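Local coordinates for protein botulinum neurotoxin type G (Clostridium botulinum, PDB 3MPP) that binds neuronal surfaces through its receptor-binding domain, the part of the neurotoxin present here, and so targets host cells for delivery of the protease light chain, at residues Q248-K253 with G261-R266; N278-L283 with Q421-D426. The protein carries 4 engineered substitutions. All blocks are in the same frame, centred on the assembly; numbering follows the deposited sequence.

How the contacts relate
Both contacts lie in the C-terminal receptor-binding subdomain, their centres about 11 Å apart, but they join different elements. Contact 1 holds two neighbouring strands of one hairpin together by paired backbone bonds and buries 637 Å². Contact 2 brings a loop against a part of the chain far away in sequence, 421-426, through side chains and a single hydrogen bond, burying 248 Å². Each is partly buried: I252, G261 and R266 form the inner part of contact 1, L279 and I423 that of contact 2. They touch directly: R266 NH1 probably bonds to N278 O, L283 N probably bonds to I252 O, and the Y251 ring packs on G282 and L281.

Contact 1 of 2, residues Q248-K253 with G261-R266; sequences QNIYIK and GETAPR
The carbonyl oxygen of Y251 is held by two groups of the facing strand: A264 N donates a hydrogen bond to Y251 O over 2.9 Å, in the carbonyl plane, and T263 CA makes a CA-H...O contact with Y251 O at 3.2 Å. Y251 N returns a bond to A264 O at 2.8 Å, and K253 and E262 exchange a second such pair. Between these hydrogen-bonded pairs I252 faces T263 in a non-hydrogen-bonded one. This alternation is that of antiparallel pairing, and strands 250-255 and 260-270, consecutive in the chain, form a beta hairpin of the beta-trefoil subdomain; the short segments run at 145°, a marked twist from strict antiparallel.

On one face of the hairpin, Y251 CG sits between its backbone N and carbonyl carbon (chi1 63°), and A264 CB lies over the ring, 4.1 Å from the Y251 centroid and 27° off its normal, a CH-pi contact. P265 O meets the ring edge, 3.4 Å from Y251 CE2. K253 and E262 lie side by side on this face, yet K253 NZ and E262 OE2 stay too far apart for a salt bridge. T263 and I252 lie on the other face; I250, whose side chain diverges from P265, still brings CD1 to 3.7 Å from T263 CG2. I379 of strand 373-382 packs against all three.

Beyond the paired strands, R266 N donates almost straight to N249 O at 3.0 Å. The buried R266 chain, extended from CG to NE, carries NE to Q248 O at 2.9 Å, close to the guanidinium plane. Y251 CB lies above one guanidinium face, toward its rim; R266 NH1 is taken by N278 O, and one water links R266 NH2 to I250 O.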
ATOM      1  N   GLN A 248      -9.937   7.188 -11.593  1.00 20.00           N
ATOM      2  CA  GLN A 248      -9.992   6.694 -10.219  1.00 23.65           C
ATOM      3  C   GLN A 248     -11.388   6.775  -9.616  1.00 25.61           C
ATOM      4  O   GLN A 248     -11.667   6.140  -8.606  1.00 25.83           O
ATOM      5  CB  GLN A 248      -9.005   7.477  -9.343  1.00 26.50           C
ATOM      6  CG  GLN A 248      -7.610   7.534  -9.948  1.00 25.10           C
ATOM      7  CD  GLN A 248      -6.552   7.941  -8.961  1.00 34.55           C
ATOM      8  OE1 GLN A 248      -6.859   8.336  -7.833  1.00 31.00           O
ATOM      9  NE2 GLN A 248      -5.290   7.863  -9.383  1.00 30.98           N
ATOM     10  N   ASN A 249     -12.274   7.539 -10.244  1.00 23.42           N
ATOM     11  CA  ASN A 249     -13.549   7.840  -9.603  1.00 26.55           C
ATOM     12  C   ASN A 249     -14.710   7.038 -10.178  1.00 27.36           C
ATOM     13  O   ASN A 249     -15.871   7.300  -9.881  1.00 23.37           O
ATOM     14  CB  ASN A 249     -13.810   9.350  -9.623  1.00 33.21           C
ATOM     15  CG  ASN A 249     -12.624  10.147  -9.079  1.00 37.84           C
ATOM     16  OD1 ASN A 249     -12.042  10.974  -9.785  1.00 44.92           O
ATOM     17  ND2 ASN A 249     -12.250   9.880  -7.826  1.00 27.72           N
ATOM     18  N   ILE A 250     -14.374   6.047 -10.997  1.00 18.81           N
ATOM     19  CA  ILE A 250     -15.352   5.092 -11.506  1.00 23.27           C
ATOM     20  C   ILE A 250     -14.959   3.675 -11.126  1.00 23.39           C
ATOM     21  O   ILE A 250     -13.838   3.427 -10.658  1.00 24.83           O
ATOM     22  CB  ILE A 250     -15.529   5.198 -13.046  1.00 23.37           C
ATOM     23  CG1 ILE A 250     -14.188   5.033 -13.784  1.00 24.29           C
ATOM     24  CG2 ILE A 250     -16.147   6.555 -13.411  1.00 26.24           C
ATOM     25  CD1 ILE A 250     -13.654   3.603 -13.857  1.00 28.00           C
ATOM     26  N   TYR A 251     -15.896   2.743 -11.268  1.00 21.87           N
ATOM     27  CA  TYR A 251     -15.552   1.335 -11.162  1.00 18.94           C
ATOM     28  C   TYR A 251     -16.111   0.628 -12.388  1.00 25.74           C
ATOM     29  O   TYR A 251     -16.901   1.218 -13.146  1.00 23.26           O
ATOM     30  CB  TYR A 251     -16.080   0.706  -9.858  1.00 20.19           C
ATOM     31  CG  TYR A 251     -17.589   0.701  -9.728  1.00 20.68           C
ATOM     32  CD1 TYR A 251     -18.321  -0.424 -10.069  1.00 22.67           C
ATOM     33  CD2 TYR A 251     -18.280   1.822  -9.249  1.00 20.54           C
ATOM     34  CE1 TYR A 251     -19.690  -0.454  -9.953  1.00 25.55           C
ATOM     35  CE2 TYR A 251     -19.669   1.805  -9.130  1.00 21.22           C
ATOM     36  CZ  TYR A 251     -20.358   0.661  -9.482  1.00 29.16           C
ATOM     37  OH  TYR A 251     -21.720   0.608  -9.381  1.00 24.35           O
ATOM     38  N   ILE A 252     -15.694  -0.623 -12.581  1.00 19.56           N
ATOM     39  CA  ILE A 252     -16.190  -1.437 -13.691  1.00 26.51           C
ATOM     40  C   ILE A 252     -17.350  -2.346 -13.261  1.00 28.14           C
ATOM     41  O   ILE A 252     -17.223  -3.163 -12.353  1.00 21.30           O
ATOM     42  CB  ILE A 252     -15.084  -2.313 -14.334  1.00 28.41           C
ATOM     43  CG1 ILE A 252     -13.783  -1.501 -14.546  1.00 22.81           C
ATOM     44  CG2 ILE A 252     -15.610  -2.903 -15.645  1.00 23.65           C
ATOM     45  CD1 ILE A 252     -13.958  -0.302 -15.484  1.00 22.26           C
ATOM     46  N   LYS A 253     -18.460  -2.204 -13.968  1.00 20.77           N
ATOM     47  CA  LYS A 253     -19.723  -2.853 -13.661  1.00 28.90           C
ATOM     48  C   LYS A 253     -20.127  -3.742 -14.852  1.00 27.97           C
ATOM     49  O   LYS A 253     -19.972  -3.352 -15.999  1.00 29.35           O
ATOM     50  CB  LYS A 253     -20.763  -1.752 -13.440  1.00 34.19           C
ATOM     51  CG  LYS A 253     -22.143  -2.185 -13.038  1.00 40.55           C
ATOM     52  CD  LYS A 253     -23.073  -0.972 -13.006  1.00 38.37           C
ATOM     53  CE  LYS A 253     -24.420  -1.296 -12.355  1.00 51.94           C
ATOM     54  NZ  LYS A 253     -25.400  -1.861 -13.322  1.00 64.88           N
ATOM     55  N   GLY A 261     -17.928  -4.928 -19.496  1.00 24.91           N
ATOM     56  CA  GLY A 261     -17.774  -4.063 -18.339  1.00 23.10           C
ATOM     57  C   GLY A 261     -17.914  -2.620 -18.768  1.00 24.68           C
ATOM     58  O   GLY A 261     -17.217  -2.173 -19.682  1.00 25.94           O
ATOM     59  N   GLU A 262     -18.829  -1.888 -18.129  1.00 23.92           N
ATOM     60  CA  GLU A 262     -18.986  -0.464 -18.392  1.00 28.01           C
ATOM     61  C   GLU A 262     -18.548   0.267 -17.127  1.00 32.42           C
ATOM     62  O   GLU A 262     -18.524  -0.328 -16.052  1.00 32.76           O
ATOM     63  CB  GLU A 262     -20.455  -0.138 -18.695  1.00 30.88           C
ATOM     64  CG  GLU A 262     -21.410  -0.734 -17.647  1.00 46.51           C
ATOM     65  CD  GLU A 262     -22.885  -0.410 -17.886  1.00 60.95           C
ATOM     66  OE1 GLU A 262     -23.238   0.093 -18.983  1.00 58.68           O
ATOM     67  OE2 GLU A 262     -23.690  -0.665 -16.964  1.00 58.20           O
ATOM     68  N   THR A 263     -18.189   1.541 -17.237  1.00 30.57           N
ATOM     69  CA  THR A 263     -17.859   2.291 -16.029  1.00 31.42           C
ATOM     70  C   THR A 263     -19.135   2.744 -15.321  1.00 30.39           C
ATOM     71  O   THR A 263     -20.184   2.872 -15.941  1.00 23.81           O
ATOM     72  CB  THR A 263     -16.955   3.506 -16.316  1.00 26.77           C
ATOM     73  OG1 THR A 263     -17.639   4.430 -17.167  1.00 32.75           O
ATOM     74  CG2 THR A 263     -15.634   3.057 -16.984  1.00 26.91           C
ATOM     75  N   ALA A 264     -19.035   2.955 -14.014  1.00 24.08           N
ATOM     76  CA  ALA A 264     -20.072   3.622 -13.248  1.00 24.20           C
ATOM     77  C   ALA A 264     -19.373   4.471 -12.196  1.00 22.98           C
ATOM     78  O   ALA A 264     -18.289   4.121 -11.739  1.00 26.66           O
ATOM     79  CB  ALA A 264     -21.001   2.590 -12.593  1.00 25.39           C
ATOM     80  N   PRO A 265     -19.983   5.601 -11.807  1.00 30.69           N
ATOM     81  CA  PRO A 265     -19.348   6.456 -10.800  1.00 25.16           C
ATOM     82  C   PRO A 265     -19.308   5.770  -9.436  1.00 25.95           C
ATOM     83  O   PRO A 265     -20.311   5.180  -9.027  1.00 23.38           O
ATOM     84  CB  PRO A 265     -20.268   7.685 -10.730  1.00 28.74           C
ATOM     85  CG  PRO A 265     -21.178   7.586 -11.904  1.00 34.60           C
ATOM     86  CD  PRO A 265     -21.271   6.140 -12.276  1.00 30.40           C
ATOM     87  N   ARG A 266     -18.176   5.854  -8.740  1.00 25.07           N
ATOM     88  CA  ARG A 266     -18.087   5.341  -7.373  1.00 24.82           C
ATOM     89  C   ARG A 266     -19.064   6.102  -6.481  1.00 27.88           C
ATOM     90  O   ARG A 266     -19.259   7.307  -6.634  1.00 24.66           O
ATOM     91  CB  ARG A 266     -16.679   5.535  -6.807  1.00 26.63           C
ATOM     92  CG  ARG A 266     -15.624   4.651  -7.434  1.00 25.98           C
ATOM     93  CD  ARG A 266     -14.256   4.808  -6.746  1.00 27.76           C
ATOM     94  NE  ARG A 266     -13.282   3.995  -7.468  1.00 19.55           N
ATOM     95  CZ  ARG A 266     -13.234   2.675  -7.389  1.00 22.75           C
ATOM     96  NH1 ARG A 266     -14.066   2.031  -6.574  1.00 20.24           N
ATOM     97  NH2 ARG A 266     -12.354   2.007  -8.112  1.00 21.93           N
TER
HETATM   98  O   HOH W   1     -11.099   3.201 -10.710  1.00 22.49           O

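Contact 2 of 2, residues N278-L283 with Q421-D426; sequences NLYLGL and QFIPVD
L279 and Y280 press on I423 and V425 where the loop between strands 275-277 and 285-289 of the beta-trefoil meets the chain at and beyond strand 420-423. The inner part is aliphatic, with L279 and I423 both buried: L279 CB lies 3.9 Å from I423 CD1, the two side chains crossing at about a right angle. I423 CG1 is anti to the carbonyl carbon (chi1 -46°) and CG2 anti to the backbone N, which sends the two branches in different directions. CD1 goes to L279, while I423 CG2 serves the tyrosine at its ring edge, 3.9 Å from Y280 CE1. F243 of strand 239-244 also packs against I423.

Y280 is the centre of an inverse gamma turn, closed by a weak bond from L281 N to L279 O. Its ring reaches across to the solvent side, where V425 is exposed and Y280 and D426 partly so. There V425 CG2 stands over the ring centre, 4.2 Å from the Y280 centroid and 6° off its normal, a CH-pi contact. D426 OD2 forms a salt bridge with R74 and a hydrogen bond with N141, both in the N-terminal subdomain. Y280 OH is also hydrogen-bonded to W429 O, and D426 N donates to Y280 OH at 3.0 Å with an N-H...O angle of 164°.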
ATOM      1  N   ASN A 278     -16.280   4.759  -2.101  1.00 20.14           N
ATOM      2  CA  ASN A 278     -16.267   3.306  -1.879  1.00 24.01           C
ATOM      3  C   ASN A 278     -15.391   2.539  -2.877  1.00 27.41           C
ATOM      4  O   ASN A 278     -15.306   2.913  -4.043  1.00 22.99           O
ATOM      5  CB  ASN A 278     -17.703   2.766  -1.921  1.00 26.26           C
ATOM      6  CG  ASN A 278     -18.497   3.187  -0.714  1.00 31.18           C
ATOM      7  OD1 ASN A 278     -19.564   3.807  -0.821  1.00 31.80           O
ATOM      8  ND2 ASN A 278     -17.961   2.886   0.452  1.00 18.15           N
ATOM      9  N   LEU A 279     -14.772   1.461  -2.393  1.00 21.18           N
ATOM     10  CA  LEU A 279     -13.792   0.655  -3.117  1.00 23.24           C
ATOM     11  C   LEU A 279     -14.316  -0.715  -3.486  1.00 23.36           C
ATOM     12  O   LEU A 279     -13.925  -1.303  -4.503  1.00 20.82           O
ATOM     13  CB  LEU A 279     -12.555   0.439  -2.234  1.00 23.49           C
ATOM     14  CG  LEU A 279     -11.861   1.726  -1.783  1.00 21.58           C
ATOM     15  CD1 LEU A 279     -10.596   1.396  -1.014  1.00 20.40           C
ATOM     16  CD2 LEU A 279     -11.538   2.596  -3.008  1.00 23.56           C
ATOM     17  N   TYR A 280     -15.172  -1.259  -2.633  1.00 23.45           N
ATOM     18  CA  TYR A 280     -15.671  -2.597  -2.870  1.00 20.59           C
ATOM     19  C   TYR A 280     -16.908  -2.561  -3.764  1.00 25.28           C
ATOM     20  O   TYR A 280     -18.010  -2.813  -3.302  1.00 27.10           O
ATOM     21  CB  TYR A 280     -15.999  -3.278  -1.549  1.00 21.27           C
ATOM     22  CG  TYR A 280     -14.887  -3.254  -0.540  1.00 22.42           C
ATOM     23  CD1 TYR A 280     -13.568  -3.434  -0.923  1.00 22.32           C
ATOM     24  CD2 TYR A 280     -15.165  -3.126   0.819  1.00 24.02           C
ATOM     25  CE1 TYR A 280     -12.543  -3.459   0.027  1.00 25.04           C
ATOM     26  CE2 TYR A 280     -14.152  -3.144   1.761  1.00 25.02           C
ATOM     27  CZ  TYR A 280     -12.845  -3.310   1.360  1.00 22.07           C
ATOM     28  OH  TYR A 280     -11.840  -3.321   2.313  1.00 24.59           O
ATOM     29  N   LEU A 281     -16.707  -2.249  -5.039  1.00 24.61           N
ATOM     30  CA  LEU A 281     -17.806  -2.018  -5.985  1.00 23.41           C
ATOM     31  C   LEU A 281     -17.501  -2.730  -7.293  1.00 23.68           C
ATOM     32  O   LEU A 281     -16.342  -2.857  -7.656  1.00 21.39           O
ATOM     33  CB  LEU A 281     -17.940  -0.520  -6.275  1.00 20.84           C
ATOM     34  CG  LEU A 281     -18.305   0.417  -5.118  1.00 23.67           C
ATOM     35  CD1 LEU A 281     -18.223   1.870  -5.589  1.00 23.47           C
ATOM     36  CD2 LEU A 281     -19.716   0.085  -4.635  1.00 24.63           C
ATOM     37  N   GLY A 282     -18.535  -3.181  -8.000  1.00 23.16           N
ATOM     38  CA  GLY A 282     -18.356  -3.729  -9.338  1.00 23.55           C
ATOM     39  C   GLY A 282     -17.929  -5.188  -9.428  1.00 29.17           C
ATOM     40  O   GLY A 282     -18.155  -5.976  -8.512  1.00 21.98           O
ATOM     41  N   LEU A 283     -17.313  -5.543 -10.556  1.00 26.56           N
ATOM     42  CA  LEU A 283     -16.868  -6.910 -10.808  1.00 22.48           C
ATOM     43  C   LEU A 283     -15.937  -7.374  -9.713  1.00 19.74           C
ATOM     44  O   LEU A 283     -15.029  -6.650  -9.326  1.00 20.49           O
ATOM     45  CB  LEU A 283     -16.127  -6.991 -12.142  1.00 16.48           C
ATOM     46  CG  LEU A 283     -16.999  -6.544 -13.329  1.00 23.80           C
ATOM     47  CD1 LEU A 283     -16.176  -6.363 -14.593  1.00 28.20           C
ATOM     48  CD2 LEU A 283     -18.095  -7.551 -13.530  1.00 26.98           C
ATOM     49  N   GLN A 421      -5.094  -1.516 -10.107  1.00 18.50           N
ATOM     50  CA  GLN A 421      -4.784  -2.127  -8.818  1.00 16.07           C
ATOM     51  C   GLN A 421      -5.916  -3.049  -8.403  1.00 21.43           C
ATOM     52  O   GLN A 421      -7.086  -2.817  -8.732  1.00 19.77           O
ATOM     53  CB  GLN A 421      -4.550  -1.053  -7.748  1.00 12.71           C
ATOM     54  CG  GLN A 421      -3.367  -0.122  -8.073  1.00 19.46           C
ATOM     55  CD  GLN A 421      -3.128   0.903  -6.990  1.00 26.03           C
ATOM     56  OE1 GLN A 421      -3.283   0.613  -5.804  1.00 26.04           O
ATOM     57  NE2 GLN A 421      -2.733   2.110  -7.390  1.00 24.08           N
ATOM     58  N   PHE A 422      -5.555  -4.101  -7.687  1.00 17.84           N
ATOM     59  CA  PHE A 422      -6.517  -5.077  -7.205  1.00 18.25           C
ATOM     60  C   PHE A 422      -6.806  -4.841  -5.714  1.00 21.28           C
ATOM     61  O   PHE A 422      -5.879  -4.751  -4.896  1.00 19.26           O
ATOM     62  CB  PHE A 422      -5.972  -6.487  -7.431  1.00 16.48           C
ATOM     63  CG  PHE A 422      -5.908  -6.892  -8.906  1.00 27.12           C
ATOM     64  CD1 PHE A 422      -6.996  -7.502  -9.529  1.00 29.93           C
ATOM     65  CD2 PHE A 422      -4.766  -6.661  -9.660  1.00 24.36           C
ATOM     66  CE1 PHE A 422      -6.947  -7.879 -10.873  1.00 28.04           C
ATOM     67  CE2 PHE A 422      -4.702  -7.040 -11.018  1.00 23.40           C
ATOM     68  CZ  PHE A 422      -5.799  -7.646 -11.619  1.00 24.26           C
ATOM     69  N   ILE A 423      -8.085  -4.762  -5.365  1.00 21.91           N
ATOM     70  CA  ILE A 423      -8.496  -4.418  -3.999  1.00 22.89           C
ATOM     71  C   ILE A 423      -9.203  -5.592  -3.306  1.00 22.42           C
ATOM     72  O   ILE A 423     -10.344  -5.904  -3.621  1.00 18.10           O
ATOM     73  CB  ILE A 423      -9.469  -3.202  -3.986  1.00 23.67           C
ATOM     74  CG1 ILE A 423      -8.964  -2.076  -4.888  1.00 21.66           C
ATOM     75  CG2 ILE A 423      -9.664  -2.693  -2.561  1.00 25.20           C
ATOM     76  CD1 ILE A 423      -9.866  -0.803  -4.820  1.00 21.57           C
ATOM     77  N   PRO A 424      -8.510  -6.258  -2.366  1.00 18.81           N
ATOM     78  CA  PRO A 424      -9.199  -7.237  -1.523  1.00 21.54           C
ATOM     79  C   PRO A 424      -9.906  -6.558  -0.358  1.00 23.99           C
ATOM     80  O   PRO A 424      -9.463  -5.498   0.094  1.00 19.83           O
ATOM     81  CB  PRO A 424      -8.057  -8.088  -0.959  1.00 22.43           C
ATOM     82  CG  PRO A 424      -6.814  -7.187  -1.032  1.00 24.81           C
ATOM     83  CD  PRO A 424      -7.110  -6.026  -1.955  1.00 18.93           C
ATOM     84  N   VAL A 425     -10.980  -7.173   0.134  1.00 23.56           N
ATOM     85  CA  VAL A 425     -11.630  -6.705   1.354  1.00 24.58           C
ATOM     86  C   VAL A 425     -10.644  -6.847   2.507  1.00 22.35           C
ATOM     87  O   VAL A 425     -10.095  -7.923   2.715  1.00 21.22           O
ATOM     88  CB  VAL A 425     -12.890  -7.531   1.698  1.00 24.02           C
ATOM     89  CG1 VAL A 425     -13.495  -7.018   2.997  1.00 33.11           C
ATOM     90  CG2 VAL A 425     -13.904  -7.476   0.561  1.00 20.31           C
ATOM     91  N   ASP A 426     -10.421  -5.764   3.250  1.00 19.96           N
ATOM     92  CA  ASP A 426      -9.387  -5.744   4.281  1.00 27.32           C
ATOM     93  C   ASP A 426     -10.029  -5.233   5.563  1.00 32.58           C
ATOM     94  O   ASP A 426     -10.887  -4.358   5.504  1.00 23.71           O
ATOM     95  CB  ASP A 426      -8.243  -4.811   3.848  1.00 20.12           C
ATOM     96  CG  ASP A 426      -7.085  -4.800   4.829  1.00 27.69           C
ATOM     97  OD1 ASP A 426      -6.241  -5.725   4.788  1.00 27.48           O
ATOM     98  OD2 ASP A 426      -7.004  -3.850   5.630  1.00 29.32           O
TER